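Local coordinates for protein globin (Geobacter sulfurreducens, PDB 2W31) that binds a heme b whose iron is held by two histidines, as the globin domain of a larger globin-coupled sensor, and probably binds oxygen, at residues Q67-S72 with K137-N142; Y42-P47 with E51-D56; G22-L27 with D120-P125. One frame throughout, in Å; residues are numbered along the deposited sequence.

Contact 1 of 3, residues Q67-S72 with K137-N142. With HEM (protoporphyrin IX containing Fe), chain C.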
loop_
_atom_site.group_PDB
_atom_site.type_symbol
_atom_site.label_atom_id
_atom_site.label_comp_id
_atom_site.label_asym_id
_atom_site.label_seq_id
_atom_site.Cartn_x
_atom_site.Cartn_y
_atom_site.Cartn_z
ATOM N N GLN A 67 3.404 4.426 18.033
ATOM C CA GLN A 67 3.773 3.073 18.483
ATOM C C GLN A 67 2.495 2.286 18.862
ATOM O O GLN A 67 2.318 1.099 18.483
ATOM C CB GLN A 67 4.728 3.151 19.693
ATOM C CG GLN A 67 5.277 1.799 20.099
ATOM C CD GLN A 67 6.189 1.938 21.280
ATOM O OE1 GLN A 67 7.375 2.242 21.122
ATOM N NE2 GLN A 67 5.641 1.737 22.471
ATOM N N ASP A 68 1.589 2.952 19.562
ATOM C CA ASP A 68 0.346 2.319 20.035
ATOM C C ASP A 68 -0.532 1.909 18.856
ATOM O O ASP A 68 -1.101 0.816 18.859
ATOM C CB ASP A 68 -0.464 3.231 20.983
ATOM C CG ASP A 68 0.185 3.451 22.355
ATOM O OD1 ASP A 68 1.074 2.675 22.795
ATOM O OD2 ASP A 68 -0.247 4.446 22.996
ATOM N N TRP A 69 -0.623 2.780 17.837
ATOM C CA TRP A 69 -1.385 2.455 16.625
ATOM C C TRP A 69 -0.825 1.171 15.946
ATOM O O TRP A 69 -1.595 0.272 15.521
ATOM C CB TRP A 69 -1.385 3.639 15.625
ATOM C CG TRP A 69 -1.841 3.165 14.232
ATOM C CD1 TRP A 69 -3.119 3.004 13.784
ATOM C CD2 TRP A 69 -0.974 2.720 13.162
ATOM N NE1 TRP A 69 -3.108 2.464 12.479
ATOM C CE2 TRP A 69 -1.798 2.310 12.088
ATOM C CE3 TRP A 69 0.433 2.652 13.013
ATOM C CZ2 TRP A 69 -1.258 1.837 10.873
ATOM C CZ3 TRP A 69 0.964 2.191 11.816
ATOM C CH2 TRP A 69 0.103 1.785 10.762
ATOM N N PHE A 70 0.498 1.093 15.867
ATOM C CA PHE A 70 1.148 -0.083 15.275
ATOM C C PHE A 70 0.733 -1.391 15.988
ATOM O O PHE A 70 0.340 -2.388 15.370
ATOM C CB PHE A 70 2.662 0.114 15.259
ATOM C CG PHE A 70 3.443 -1.103 14.836
ATOM C CD1 PHE A 70 3.500 -1.497 13.478
ATOM C CD2 PHE A 70 4.140 -1.866 15.783
ATOM C CE1 PHE A 70 4.221 -2.621 13.093
ATOM C CE2 PHE A 70 4.898 -2.966 15.384
ATOM C CZ PHE A 70 4.925 -3.363 14.038
ATOM N N VAL A 71 0.805 -1.369 17.310
ATOM C CA VAL A 71 0.371 -2.528 18.077
ATOM C C VAL A 71 -1.100 -2.885 17.835
ATOM O O VAL A 71 -1.450 -4.069 17.721
ATOM C CB VAL A 71 0.641 -2.281 19.566
ATOM C CG1 VAL A 71 0.044 -3.393 20.423
ATOM C CG2 VAL A 71 2.155 -2.209 19.774
ATOM N N SER A 72 -1.953 -1.870 17.688
ATOM C CA SER A 72 -3.375 -2.085 17.455
ATOM C C SER A 72 -3.685 -2.835 16.154
ATOM O O SER A 72 -4.764 -3.424 16.034
ATOM C CB SER A 72 -4.127 -0.752 17.464
ATOM O OG SER A 72 -3.914 -0.023 16.273
ATOM N N LYS A 137 -3.208 -6.768 3.808
ATOM C CA LYS A 137 -4.609 -6.391 3.872
ATOM C C LYS A 137 -4.891 -5.358 4.986
ATOM O O LYS A 137 -5.522 -4.349 4.751
ATOM C CB LYS A 137 -5.508 -7.622 4.060
ATOM C CG LYS A 137 -5.604 -8.514 2.848
ATOM C CD LYS A 137 -6.406 -9.734 3.206
ATOM C CE LYS A 137 -6.013 -10.920 2.342
ATOM N NZ LYS A 137 -6.614 -12.220 2.769
ATOM N N ILE A 138 -4.421 -5.609 6.202
ATOM C CA ILE A 138 -4.737 -4.654 7.274
ATOM C C ILE A 138 -4.081 -3.287 7.046
ATOM O O ILE A 138 -4.702 -2.246 7.297
ATOM C CB ILE A 138 -4.488 -5.251 8.687
ATOM C CG1 ILE A 138 -5.284 -4.459 9.739
ATOM C CG2 ILE A 138 -2.991 -5.341 9.083
ATOM C CD1 ILE A 138 -6.778 -4.553 9.553
ATOM N N LEU A 139 -2.848 -3.282 6.557
ATOM C CA LEU A 139 -2.179 -1.976 6.275
ATOM C C LEU A 139 -2.954 -1.256 5.164
ATOM O O LEU A 139 -3.195 -0.039 5.252
ATOM C CB LEU A 139 -0.707 -2.150 5.857
ATOM C CG LEU A 139 0.168 -2.741 6.956
ATOM C CD1 LEU A 139 1.560 -2.943 6.401
ATOM C CD2 LEU A 139 0.191 -1.816 8.131
ATOM N N ASP A 140 -3.316 -1.987 4.098
ATOM C CA ASP A 140 -4.060 -1.351 2.975
ATOM C C ASP A 140 -5.439 -0.855 3.412
ATOM O O ASP A 140 -5.872 0.211 2.957
ATOM C CB ASP A 140 -4.113 -2.275 1.744
ATOM C CG ASP A 140 -2.788 -2.313 0.977
ATOM O OD1 ASP A 140 -1.826 -1.593 1.364
ATOM O OD2 ASP A 140 -2.727 -3.089 -0.004
ATOM N N ILE A 141 -6.118 -1.600 4.291
ATOM C CA ILE A 141 -7.392 -1.140 4.849
ATOM C C ILE A 141 -7.193 0.142 5.656
ATOM O O ILE A 141 -7.948 1.112 5.481
ATOM C CB ILE A 141 -8.067 -2.252 5.698
ATOM C CG1 ILE A 141 -8.564 -3.376 4.777
ATOM C CG2 ILE A 141 -9.198 -1.674 6.621
ATOM C CD1 ILE A 141 -8.949 -4.715 5.454
ATOM N N ASN A 142 -6.150 0.181 6.495
ATOM C CA ASN A 142 -5.850 1.399 7.265
ATOM C C ASN A 142 -5.620 2.612 6.358
ATOM O O ASN A 142 -6.178 3.691 6.561
ATOM C CB ASN A 142 -4.659 1.159 8.203
ATOM C CG ASN A 142 -5.075 0.521 9.531
ATOM O OD1 ASN A 142 -4.967 1.176 10.589
ATOM N ND2 ASN A 142 -5.563 -0.707 9.491
HETATM C CHA HEM C . -1.879 11.774 15.409
HETATM C CHB HEM C . -1.542 7.425 13.362
HETATM C CHC HEM C . 1.241 9.385 9.913
HETATM C CHD HEM C . 1.886 13.268 12.714
HETATM C C1A HEM C . -2.049 10.429 15.158
HETATM C C2A HEM C . -2.883 9.516 15.919
HETATM C C3A HEM C . -2.775 8.299 15.370
HETATM C C4A HEM C . -1.877 8.437 14.228
HETATM C CMA HEM C . -3.453 6.983 15.798
HETATM C CAA HEM C . -3.757 9.912 17.153
HETATM C CBA HEM C . -4.977 10.597 16.525
HETATM C CGA HEM C . -6.172 10.734 17.447
HETATM O O1A HEM C . -6.826 9.708 17.786
HETATM O O2A HEM C . -6.480 11.899 17.828
HETATM C C1B HEM C . -0.873 7.614 12.164
HETATM C C2B HEM C . -0.746 6.653 11.079
HETATM C C3B HEM C . 0.018 7.188 10.121
HETATM C C4B HEM C . 0.448 8.498 10.592
HETATM C CMB HEM C . -1.449 5.278 11.113
HETATM C CAB HEM C . 0.461 6.580 8.792
HETATM C CBB HEM C . 0.838 5.291 8.693
HETATM C C1C HEM C . 1.726 10.572 10.403
HETATM C C2C HEM C . 2.766 11.381 9.814
HETATM C C3C HEM C . 2.971 12.436 10.610
HETATM C C4C HEM C . 2.042 12.340 11.716
HETATM C CMC HEM C . 3.520 11.076 8.521
HETATM C CAC HEM C . 3.990 13.568 10.364
HETATM C CBC HEM C . 4.897 13.956 11.255
HETATM C C1D HEM C . 0.849 13.285 13.610
HETATM C C2D HEM C . 0.481 14.434 14.451
HETATM C C3D HEM C . -0.696 13.982 15.291
HETATM C C4D HEM C . -0.916 12.593 14.899
HETATM C CMD HEM C . 1.137 15.809 14.445
HETATM C CAD HEM C . -1.474 14.779 16.373
HETATM C CBD HEM C . -2.465 15.757 15.770
HETATM C CGD HEM C . -2.897 16.712 16.865
HETATM O O1D HEM C . -2.043 17.439 17.441
HETATM O O2D HEM C . -4.111 16.750 17.159
HETATM N NA HEM C . -1.432 9.746 14.132
HETATM N NB HEM C . -0.139 8.720 11.830
HETATM N NC HEM C . 1.293 11.174 11.579
HETATM N ND HEM C . 0.001 12.247 13.915
HETATM FE FE HEM C . -0.053 10.458 12.861
#

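Contact 2 of 3, residues Y42-P47 with E51-D56. With HEM (protoporphyrin IX containing Fe), chain C.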
loop_
_atom_site.group_PDB
_atom_site.type_symbol
_atom_site.label_atom_id
_atom_site.label_comp_id
_atom_site.label_asym_id
_atom_site.label_seq_id
_atom_site.Cartn_x
_atom_site.Cartn_y
_atom_site.Cartn_z
ATOM N N TYR A 42 12.648 8.424 10.479
ATOM C CA TYR A 42 12.391 8.627 9.058
ATOM C C TYR A 42 11.669 9.979 8.826
ATOM O O TYR A 42 11.985 10.710 7.889
ATOM C CB TYR A 42 11.512 7.479 8.574
ATOM C CG TYR A 42 11.414 7.272 7.078
ATOM C CD1 TYR A 42 12.093 6.222 6.446
ATOM C CD2 TYR A 42 10.600 8.092 6.292
ATOM C CE1 TYR A 42 11.961 5.998 5.045
ATOM C CE2 TYR A 42 10.476 7.875 4.874
ATOM C CZ TYR A 42 11.171 6.842 4.278
ATOM O OH TYR A 42 11.025 6.605 2.929
ATOM N N LEU A 43 10.709 10.292 9.694
ATOM C CA LEU A 43 9.964 11.550 9.577
ATOM C C LEU A 43 10.828 12.777 9.862
ATOM O O LEU A 43 10.674 13.830 9.203
ATOM C CB LEU A 43 8.728 11.531 10.480
ATOM C CG LEU A 43 7.645 10.483 10.145
ATOM C CD1 LEU A 43 6.453 10.622 11.100
ATOM C CD2 LEU A 43 7.201 10.572 8.697
ATOM N N LEU A 44 11.741 12.611 10.826
ATOM C CA LEU A 44 12.680 13.664 11.237
ATOM C C LEU A 44 13.637 13.970 10.099
ATOM O O LEU A 44 14.294 15.023 10.078
ATOM C CB LEU A 44 13.478 13.208 12.481
ATOM C CG LEU A 44 12.787 13.223 13.862
ATOM C CD1 LEU A 44 13.678 12.633 14.965
ATOM C CD2 LEU A 44 12.344 14.633 14.245
ATOM N N GLY A 45 13.719 13.041 9.157
ATOM C CA GLY A 45 14.589 13.156 7.992
ATOM C C GLY A 45 14.004 13.882 6.806
ATOM O O GLY A 45 14.717 14.176 5.854
ATOM N N ILE A 46 12.700 14.149 6.833
ATOM C CA ILE A 46 12.038 14.918 5.802
ATOM C C ILE A 46 11.629 16.270 6.421
ATOM O O ILE A 46 10.785 16.300 7.310
ATOM C CB ILE A 46 10.738 14.210 5.259
ATOM C CG1 ILE A 46 11.051 12.849 4.616
ATOM C CG2 ILE A 46 10.028 15.101 4.252
ATOM C CD1 ILE A 46 9.827 11.978 4.358
ATOM N N PRO A 47 12.201 17.393 5.940
ATOM C CA PRO A 47 11.846 18.711 6.515
ATOM C C PRO A 47 10.337 18.991 6.727
ATOM O O PRO A 47 9.936 19.476 7.777
ATOM C CB PRO A 47 12.473 19.715 5.519
ATOM C CG PRO A 47 13.647 18.969 4.934
ATOM C CD PRO A 47 13.215 17.513 4.869
ATOM N N GLU A 51 8.748 19.296 10.660
ATOM C CA GLU A 51 8.044 20.424 11.261
ATOM C C GLU A 51 7.089 20.013 12.364
ATOM O O GLU A 51 7.085 20.596 13.442
ATOM C CB GLU A 51 7.277 21.256 10.230
ATOM C CG GLU A 51 8.117 22.122 9.333
ATOM C CD GLU A 51 9.027 23.090 10.124
ATOM O OE1 GLU A 51 8.538 23.895 10.964
ATOM O OE2 GLU A 51 10.243 23.034 9.887
ATOM N N PHE A 52 6.294 18.979 12.121
ATOM C CA PHE A 52 5.233 18.592 13.035
ATOM C C PHE A 52 5.760 17.980 14.286
ATOM O O PHE A 52 4.994 17.772 15.216
ATOM C CB PHE A 52 4.267 17.560 12.385
ATOM C CG PHE A 52 3.433 18.137 11.290
ATOM C CD1 PHE A 52 2.175 18.701 11.578
ATOM C CD2 PHE A 52 3.914 18.189 9.990
ATOM C CE1 PHE A 52 1.407 19.267 10.562
ATOM C CE2 PHE A 52 3.140 18.762 8.950
ATOM C CZ PHE A 52 1.891 19.319 9.256
ATOM N N LEU A 53 7.056 17.667 14.306
ATOM C CA LEU A 53 7.685 17.019 15.457
ATOM C C LEU A 53 8.511 17.968 16.323
ATOM O O LEU A 53 9.161 17.499 17.287
ATOM C CB LEU A 53 8.550 15.863 14.985
ATOM C CG LEU A 53 7.742 14.782 14.238
ATOM C CD1 LEU A 53 8.694 13.705 13.844
ATOM C CD2 LEU A 53 6.593 14.228 15.105
ATOM N N LYS A 54 8.480 19.275 16.010
ATOM C CA LYS A 54 9.262 20.264 16.774
ATOM C C LYS A 54 8.693 20.454 18.172
ATOM O O LYS A 54 9.437 20.377 19.136
ATOM C CB LYS A 54 9.349 21.648 16.107
ATOM C CG LYS A 54 9.893 21.692 14.688
ATOM C CD LYS A 54 11.223 20.982 14.456
ATOM C CE LYS A 54 11.802 21.379 13.092
ATOM N NZ LYS A 54 13.277 21.653 13.159
ATOM N N GLU A 55 7.372 20.672 18.292
ATOM C CA GLU A 55 6.764 20.824 19.626
ATOM C C GLU A 55 6.920 19.560 20.428
ATOM O O GLU A 55 7.151 19.596 21.674
ATOM C CB GLU A 55 5.303 21.263 19.529
ATOM C CG GLU A 55 5.155 22.710 19.001
ATOM C CD GLU A 55 5.791 23.752 19.913
ATOM O OE1 GLU A 55 6.826 24.330 19.522
ATOM O OE2 GLU A 55 5.246 23.998 21.018
ATOM N N ASP A 56 6.863 18.437 19.704
ATOM C CA ASP A 56 6.960 17.144 20.320
ATOM C C ASP A 56 8.325 16.868 20.912
ATOM O O ASP A 56 8.471 15.933 21.709
ATOM C CB ASP A 56 6.614 16.049 19.304
ATOM C CG ASP A 56 6.326 14.732 19.969
ATOM O OD1 ASP A 56 5.364 14.663 20.771
ATOM O OD2 ASP A 56 7.082 13.782 19.723
HETATM C CHA HEM C . -1.879 11.774 15.409
HETATM C CHB HEM C . -1.542 7.425 13.362
HETATM C CHC HEM C . 1.241 9.385 9.913
HETATM C CHD HEM C . 1.886 13.268 12.714
HETATM C C1A HEM C . -2.049 10.429 15.158
HETATM C C2A HEM C . -2.883 9.516 15.919
HETATM C C3A HEM C . -2.775 8.299 15.370
HETATM C C4A HEM C . -1.877 8.437 14.228
HETATM C CMA HEM C . -3.453 6.983 15.798
HETATM C CAA HEM C . -3.757 9.912 17.153
HETATM C CBA HEM C . -4.977 10.597 16.525
HETATM C CGA HEM C . -6.172 10.734 17.447
HETATM O O1A HEM C . -6.826 9.708 17.786
HETATM O O2A HEM C . -6.480 11.899 17.828
HETATM C C1B HEM C . -0.873 7.614 12.164
HETATM C C2B HEM C . -0.746 6.653 11.079
HETATM C C3B HEM C . 0.018 7.188 10.121
HETATM C C4B HEM C . 0.448 8.498 10.592
HETATM C CMB HEM C . -1.449 5.278 11.113
HETATM C CAB HEM C . 0.461 6.580 8.792
HETATM C CBB HEM C . 0.838 5.291 8.693
HETATM C C1C HEM C . 1.726 10.572 10.403
HETATM C C2C HEM C . 2.766 11.381 9.814
HETATM C C3C HEM C . 2.971 12.436 10.610
HETATM C C4C HEM C . 2.042 12.340 11.716
HETATM C CMC HEM C . 3.520 11.076 8.521
HETATM C CAC HEM C . 3.990 13.568 10.364
HETATM C CBC HEM C . 4.897 13.956 11.255
HETATM C C1D HEM C . 0.849 13.285 13.610
HETATM C C2D HEM C . 0.481 14.434 14.451
HETATM C C3D HEM C . -0.696 13.982 15.291
HETATM C C4D HEM C . -0.916 12.593 14.899
HETATM C CMD HEM C . 1.137 15.809 14.445
HETATM C CAD HEM C . -1.474 14.779 16.373
HETATM C CBD HEM C . -2.465 15.757 15.770
HETATM C CGD HEM C . -2.897 16.712 16.865
HETATM O O1D HEM C . -2.043 17.439 17.441
HETATM O O2D HEM C . -4.111 16.750 17.159
HETATM N NA HEM C . -1.432 9.746 14.132
HETATM N NB HEM C . -0.139 8.720 11.830
HETATM N NC HEM C . 1.293 11.174 11.579
HETATM N ND HEM C . 0.001 12.247 13.915
HETATM FE FE HEM C . -0.053 10.458 12.861
#

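Contact 3 of 3, residues G22-L27 with D120-P125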
loop_
_atom_site.group_PDB
_atom_site.type_symbol
_atom_site.label_atom_id
_atom_site.label_comp_id
_atom_site.label_asym_id
_atom_site.label_seq_id
_atom_site.Cartn_x
_atom_site.Cartn_y
_atom_site.Cartn_z
ATOM N N GLY A 22 -3.384 -11.913 14.959
ATOM C CA GLY A 22 -3.230 -12.191 16.401
ATOM C C GLY A 22 -1.972 -13.001 16.693
ATOM O O GLY A 22 -1.306 -12.759 17.728
ATOM N N SER A 23 -1.657 -13.977 15.829
ATOM C CA SER A 23 -0.473 -14.817 16.007
ATOM C C SER A 23 0.817 -14.007 15.899
ATOM O O SER A 23 1.858 -14.426 16.426
ATOM C CB SER A 23 -0.472 -15.996 15.018
ATOM O OG SER A 23 0.012 -15.582 13.759
ATOM N N LEU A 24 0.764 -12.866 15.205
ATOM C CA LEU A 24 1.924 -11.960 15.110
ATOM C C LEU A 24 2.036 -10.950 16.251
ATOM O O LEU A 24 3.031 -10.213 16.343
ATOM C CB LEU A 24 1.898 -11.215 13.750
ATOM C CG LEU A 24 2.080 -12.091 12.531
ATOM C CD1 LEU A 24 1.611 -11.296 11.298
ATOM C CD2 LEU A 24 3.553 -12.513 12.341
ATOM N N PHE A 25 1.063 -10.944 17.172
ATOM C CA PHE A 25 1.067 -9.940 18.225
ATOM C C PHE A 25 2.401 -9.950 19.046
ATOM O O PHE A 25 3.021 -8.885 19.263
ATOM C CB PHE A 25 -0.187 -10.033 19.146
ATOM C CG PHE A 25 -0.258 -8.898 20.104
ATOM C CD1 PHE A 25 -1.072 -7.800 19.832
ATOM C CD2 PHE A 25 0.539 -8.897 21.273
ATOM C CE1 PHE A 25 -1.086 -6.688 20.685
ATOM C CE2 PHE A 25 0.516 -7.804 22.127
ATOM C CZ PHE A 25 -0.300 -6.694 21.834
ATOM N N PRO A 26 2.857 -11.154 19.478
ATOM C CA PRO A 26 4.118 -11.158 20.247
ATOM C C PRO A 26 5.310 -10.536 19.512
ATOM O O PRO A 26 6.064 -9.779 20.121
ATOM C CB PRO A 26 4.349 -12.665 20.538
ATOM C CG PRO A 26 2.978 -13.285 20.521
ATOM C CD PRO A 26 2.257 -12.504 19.396
ATOM N N LEU A 27 5.471 -10.823 18.227
ATOM C CA LEU A 27 6.543 -10.197 17.463
ATOM C C LEU A 27 6.401 -8.704 17.299
ATOM O O LEU A 27 7.378 -7.946 17.386
ATOM C CB LEU A 27 6.667 -10.846 16.098
ATOM C CG LEU A 27 7.504 -12.119 16.093
ATOM C CD1 LEU A 27 7.386 -12.821 14.757
ATOM C CD2 LEU A 27 8.997 -11.830 16.469
ATOM N N ASP A 120 12.120 -12.528 8.345
ATOM C CA ASP A 120 13.184 -12.907 9.268
ATOM C C ASP A 120 12.770 -13.953 10.323
ATOM O O ASP A 120 13.646 -14.561 10.975
ATOM C CB ASP A 120 13.785 -11.655 9.897
ATOM C CG ASP A 120 14.481 -10.776 8.857
ATOM O OD1 ASP A 120 14.840 -11.299 7.792
ATOM O OD2 ASP A 120 14.681 -9.577 9.100
ATOM N N ASN A 121 11.464 -14.195 10.467
ATOM C CA ASN A 121 10.953 -15.088 11.535
ATOM C C ASN A 121 10.173 -16.321 11.079
ATOM O O ASN A 121 9.895 -17.228 11.897
ATOM C CB ASN A 121 10.127 -14.292 12.547
ATOM C CG ASN A 121 10.982 -13.405 13.392
ATOM O OD1 ASN A 121 11.552 -13.854 14.408
ATOM N ND2 ASN A 121 11.114 -12.141 12.991
ATOM N N PHE A 122 9.865 -16.381 9.789
ATOM C CA PHE A 122 9.056 -17.457 9.209
ATOM C C PHE A 122 9.743 -18.068 7.972
ATOM O O PHE A 122 9.525 -17.607 6.831
ATOM C CB PHE A 122 7.622 -16.954 8.915
ATOM C CG PHE A 122 6.892 -16.538 10.155
ATOM C CD1 PHE A 122 6.242 -17.493 10.924
ATOM C CD2 PHE A 122 6.911 -15.205 10.582
ATOM C CE1 PHE A 122 5.602 -17.125 12.107
ATOM C CE2 PHE A 122 6.292 -14.830 11.751
ATOM C CZ PHE A 122 5.634 -15.784 12.520
ATOM N N PRO A 123 10.607 -19.088 8.211
ATOM C CA PRO A 123 11.314 -19.726 7.087
ATOM C C PRO A 123 10.379 -20.538 6.188
ATOM O O PRO A 123 10.658 -20.667 4.976
ATOM C CB PRO A 123 12.361 -20.614 7.778
ATOM C CG PRO A 123 11.835 -20.883 9.119
ATOM C CD PRO A 123 10.969 -19.699 9.512
ATOM N N ASP A 124 9.282 -21.061 6.742
ATOM C CA ASP A 124 8.354 -21.845 5.928
ATOM C C ASP A 124 7.566 -20.952 4.968
ATOM O O ASP A 124 6.838 -20.022 5.453
ATOM C CB ASP A 124 7.342 -22.597 6.760
ATOM C CG ASP A 124 6.406 -23.412 5.898
ATOM O OD1 ASP A 124 6.857 -24.466 5.358
ATOM O OD2 ASP A 124 5.229 -23.023 5.734
ATOM N N PRO A 125 7.638 -21.245 3.638
ATOM C CA PRO A 125 7.054 -20.397 2.563
ATOM C C PRO A 125 5.563 -20.073 2.686
ATOM O O PRO A 125 5.171 -18.939 2.428
ATOM C CB PRO A 125 7.317 -21.214 1.278
ATOM C CG PRO A 125 8.473 -22.095 1.629
ATOM C CD PRO A 125 8.328 -22.434 3.076
#

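Contact 1 of 3, residues Q67-S72 with K137-N142
Trp69 and Asn142 meet through one hydrogen bond, from the indole N-H to the amide oxygen, deep inside the protein. At the root of the side chain, CB of Trp69 lies 3.9 Å from the heme methyl CMA, and from there CG swings anti to the backbone N (chi1 165°), which carries the indole away from its own helix and toward helix 125-151. The heme methyl CMB then lies over the middle of one face: CD2 is 3.3 Å from CMB, and CE2 is closer still, at 3.1 Å from the same methyl, a tight CH-pi packing. At the pyrrole edge NE1 donates to OD1 of Asn142 at 2.9 Å, with an N-H...O angle of 155° and the oxygen close to the indole plane, where this N-H points. The amide is turned 68° from the ring, and the two side chains slide past each other in opposite directions. Helix 62-72, which carries Trp69, corresponds to the globin E helix and also bears the heme ligand His66, while helix 125-151 is by its order the H helix; the bond therefore ties the heme wall to the long C-terminal helix of the fold. At the far end of the benzene ring, CH2 lies 4.1 Å from CBB of the heme vinyl group and 4.5 Å from CD2 of Leu139, a branched apolar tip suited to this oily side. Asparagine suits the pyrrole edge because its other arm is also engaged, which keeps OD1 turned to the indole. Ile138 O takes two donors from Asn142, ND2 at 2.8 Å and the backbone N, from opposite faces of its plane, and ND2 is also hydrogen-bonded to Tyr82 OH.

Contact 2 of 3, residues Y42-P47 with E51-D56
Pro47 O accepts the backbone N-H of Glu51 at 3.1 Å from Glu51 N, with an N-H...O angle of 146°, a helical i to i+4 bond that spans the short helix 47-50. The CG of Glu51 rests 3.6 Å from the same Pro47 O, so the aliphatic root of an exposed glutamate lies beside this bond. The rest of the contact is apolar and centres on one methyl of Leu53. Its CD1 lies 3.8 Å from CD2 of Leu44 and 4.0 Å from CB of Leu43, and the side chains of Leu44 and Leu53 cross at about a right angle. Leu43 also serves the heme: with CG anti to its carbonyl carbon (chi1 -64°), the branch reaches the porphyrin, CD1 standing 3.7 Å from the vinyl carbon CBC, which is also 3.8 Å from CB of Phe52. Leucine suits this spot, offering one side to protein and its methyls to heme. Tyr42 OH is hydrogen-bonded to His10 O of the second subunit. The turn joins helix 32-44, by its order the globin B helix, to helix 47-50, with the hydroxyl of Thr49 shared between Leu43 O and Ile46 O; residues 51-56 then lead on to helix 56-59, while Tyr42 packs on helix 100-121.

Contact 3 of 3, residues G22-L27 with D120-P125
Leu24, at the break between two helices, and Leu27, on the second of them, both meet the ring of Phe122, and most of the joint is apolar packing. CD2 of Leu24 lies 3.6 Å from CE2 of Phe122, the two side chains crossing obliquely, and the same CD2 of Leu24 is 3.9 Å from CZ of Phe122. Leu27 and Phe122 approach each other from opposite directions, CD1 of Leu27 standing 3.8 Å from CE2 of Phe122. The ring reaches them because its CG is anti to the carbonyl carbon (chi1 -63°) at the very residue where the chain leaves helical geometry. A second kind of contact pairs an apolar branch with a polar side chain: CD1 of Leu27 is 3.8 Å from CB of Asn121, and CD2 of Leu27 is 3.9 Å from OD1 of Asn121, van der Waals touches alone. The amide's own bond lies elsewhere, from ND2 to Ile117 O one turn back along its helix. Shortening Leu27 to an alanine is likely to open a gap beside CE2 of Phe122 and strip the Asn121 side chain of the methyls packed against it. Polar bonds set the turns: Phe25 N bonds to Gly22 O at 3.0 Å, and the carboxylate of Asp124, at the N-cap, accepts from Glu127 N, followed by Pro125, which suits a first turn because it needs no acceptor for an N-H. The contact thus joins the break between helices 15-23 and 25-30 to the corner between helices 100-121 and 125-151, with Leu24 also lying on Val135 and Phe122 on Arg131 of that last helix.

Overall arrangement
Contact 1 lies at the core, about 3 Å from the centre of the chain to its own centre, whereas contacts 2 and 3 sit toward the periphery, their centres about 19 and 17 Å out. No two join the same pair of elements: contact 1 links helices 62-72 and 125-151, contact 2 the end of 32-44 and the loop after 47-50, contact 3 the 15-23/25-30 break and the end of 100-121, just before 125-151. Contacts 1 and 2 touch the heme. Chemistry follows place: the core pairs indole with amide, contact 2 couples a backbone bond to leucines, and contact 3 is mainly apolar. Contacts 1 and 3 meet through Val71 and Phe25. Residues of all three also touch the second subunit.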